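Local coordinates for mandelate racemase/muconate lactonizing enzyme family protein (Azoarcus sp., PDB 2QDE) that belongs to the mandelate racemase/muconate lactonizing enzyme family of the enolase superfamily and holds a barium ion in its C-terminal barrel domain, at residues Q272-L277 with Q281-L286. Numbering follows the deposited sequence.
Sequences QKAGGL and QRWLTL
W283 starts out toward segment 272-277 with its first side-chain bond, and A274 and K273 approach its indole at different points. The two segments belong to the TIM-barrel-like C-terminal domain of the enolase superfamily, in the connection that leaves strand 266-269 and enters helix 277-290. A274 CB lies 4.2 Å from the pyrrole carbon W283 CD1, an apolar contact, whereas K273 NZ is 4.4 Å from the benzo carbon W283 CZ2; both come obliquely to the ring. With CG nearly opposite the backbone N (chi1 -163°), the indole of W283 is carried to the A274 methyl and the K273 ammonium, and its NE1 is hydrogen-bonded to A249 O. K273 reaches the same region on a chain extended through CD and bent about the CG-CD... CE turn (chi3 59°). Its ammonium forms a salt bridge with D246, a ligand of the barium ion, and also donates to M268 O. Between the helices, G275 has positive phi (110°) and G276 occupies the N-cap position, consistent with a tight change of direction. L277 then starts the second helix; its N is hydrogen-bonded to D108 OD2. One turn on, Q281 N donates to L277 O at 3.0 Å, the N-H...O angle being 147°, while Q281 CG lies 3.3 Å from that same L277 O.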
loop_
_atom_site.group_PDB
_atom_site.type_symbol
_atom_site.label_atom_id
_atom_site.label_comp_id
_atom_site.label_asym_id
_atom_site.label_seq_id
_atom_site.Cartn_x
_atom_site.Cartn_y
_atom_site.Cartn_z
ATOM N N GLN A 272 2.790 -23.035 25.763
ATOM C CA GLN A 272 4.048 -22.484 26.260
ATOM C C GLN A 272 4.587 -21.374 25.354
ATOM O O GLN A 272 5.288 -20.475 25.812
ATOM C CB GLN A 272 5.100 -23.591 26.418
ATOM C CG GLN A 272 4.769 -24.602 27.510
ATOM C CD GLN A 272 4.033 -25.819 26.991
ATOM O OE1 GLN A 272 3.323 -25.753 25.983
ATOM N NE2 GLN A 272 4.192 -26.944 27.688
ATOM N N LYS A 273 4.263 -21.436 24.067
ATOM C CA LYS A 273 4.722 -20.411 23.136
ATOM C C LYS A 273 3.909 -19.141 23.365
ATOM O O LYS A 273 4.453 -18.034 23.425
ATOM C CB LYS A 273 4.544 -20.888 21.693
ATOM C CG LYS A 273 4.955 -19.867 20.644
ATOM C CD LYS A 273 4.756 -20.398 19.224
ATOM C CE LYS A 273 3.300 -20.779 18.952
ATOM N NZ LYS A 273 3.087 -21.169 17.525
ATOM N N ALA A 274 2.598 -19.320 23.499
ATOM C CA ALA A 274 1.677 -18.208 23.721
ATOM C C ALA A 274 1.982 -17.494 25.034
ATOM O O ALA A 274 1.818 -16.278 25.140
ATOM C CB ALA A 274 0.237 -18.712 23.723
ATOM N N GLY A 275 2.406 -18.264 26.038
ATOM C CA GLY A 275 2.732 -17.678 27.326
ATOM C C GLY A 275 1.766 -18.004 28.450
ATOM O O GLY A 275 1.817 -17.374 29.504
ATOM N N GLY A 276 0.890 -18.984 28.243
ATOM C CA GLY A 276 -0.067 -19.339 29.278
ATOM C C GLY A 276 -1.471 -19.480 28.718
ATOM O O GLY A 276 -1.724 -19.113 27.573
ATOM N N LEU A 277 -2.390 -20.001 29.523
ATOM C CA LEU A 277 -3.765 -20.188 29.080
ATOM C C LEU A 277 -4.482 -18.880 28.759
ATOM O O LEU A 277 -5.190 -18.799 27.757
ATOM C CB LEU A 277 -4.553 -20.989 30.124
ATOM C CG LEU A 277 -4.053 -22.421 30.368
ATOM C CD1 LEU A 277 -4.786 -23.028 31.572
ATOM C CD2 LEU A 277 -4.268 -23.272 29.112
ATOM N N GLN A 281 -5.816 -17.615 25.115
ATOM C CA GLN A 281 -7.175 -17.198 24.764
ATOM C C GLN A 281 -7.134 -15.934 23.906
ATOM O O GLN A 281 -7.907 -15.787 22.962
ATOM C CB GLN A 281 -8.006 -16.944 26.027
ATOM C CG GLN A 281 -8.266 -18.188 26.870
ATOM C CD GLN A 281 -9.115 -17.889 28.086
ATOM O OE1 GLN A 281 -10.290 -18.271 28.157
ATOM N NE2 GLN A 281 -8.530 -17.188 29.046
ATOM N N ARG A 282 -6.228 -15.020 24.243
ATOM C CA ARG A 282 -6.090 -13.785 23.477
ATOM C C ARG A 282 -5.577 -14.139 22.076
ATOM O O ARG A 282 -6.068 -13.634 21.073
ATOM C CB ARG A 282 -5.119 -12.836 24.189
ATOM C CG ARG A 282 -5.608 -12.393 25.573
ATOM C CD ARG A 282 -4.592 -11.507 26.279
ATOM N NE ARG A 282 -5.076 -11.066 27.586
ATOM C CZ ARG A 282 -4.315 -10.505 28.523
ATOM N NH1 ARG A 282 -3.020 -10.307 28.311
ATOM N NH2 ARG A 282 -4.852 -10.146 29.683
ATOM N N TRP A 283 -4.589 -15.025 22.039
ATOM C CA TRP A 283 -3.972 -15.512 20.806
ATOM C C TRP A 283 -5.062 -16.087 19.889
ATOM O O TRP A 283 -5.103 -15.809 18.688
ATOM C CB TRP A 283 -2.975 -16.611 21.177
ATOM C CG TRP A 283 -1.948 -16.996 20.143
ATOM C CD1 TRP A 283 -0.626 -16.661 20.152
ATOM C CD2 TRP A 283 -2.124 -17.901 19.045
ATOM N NE1 TRP A 283 0.037 -17.312 19.144
ATOM C CE2 TRP A 283 -0.857 -18.080 18.446
ATOM C CE3 TRP A 283 -3.227 -18.584 18.515
ATOM C CZ2 TRP A 283 -0.659 -18.922 17.339
ATOM C CZ3 TRP A 283 -3.031 -19.421 17.414
ATOM C CH2 TRP A 283 -1.757 -19.582 16.841
ATOM N N LEU A 284 -5.947 -16.885 20.481
ATOM C CA LEU A 284 -7.034 -17.522 19.749
ATOM C C LEU A 284 -8.107 -16.525 19.310
ATOM O O LEU A 284 -8.928 -16.821 18.443
ATOM C CB LEU A 284 -7.638 -18.654 20.596
ATOM C CG LEU A 284 -6.712 -19.873 20.744
ATOM C CD1 LEU A 284 -7.323 -20.905 21.677
ATOM C CD2 LEU A 284 -6.448 -20.488 19.373
ATOM N N THR A 285 -8.105 -15.343 19.915
ATOM C CA THR A 285 -9.055 -14.305 19.526
ATOM C C THR A 285 -8.597 -13.771 18.173
ATOM O O THR A 285 -9.398 -13.559 17.261
ATOM C CB THR A 285 -9.075 -13.152 20.542
ATOM O OG1 THR A 285 -9.618 -13.627 21.776
ATOM C CG2 THR A 285 -9.926 -11.992 20.030
ATOM N N LEU A 286 -7.291 -13.556 18.047
ATOM C CA LEU A 286 -6.739 -13.073 16.789
ATOM C C LEU A 286 -6.901 -14.148 15.715
ATOM O O LEU A 286 -7.176 -13.835 14.557
ATOM C CB LEU A 286 -5.259 -12.709 16.962
ATOM C CG LEU A 286 -4.956 -11.240 17.280
ATOM C CD1 LEU A 286 -5.803 -10.738 18.450
ATOM C CD2 LEU A 286 -3.480 -11.106 17.599
#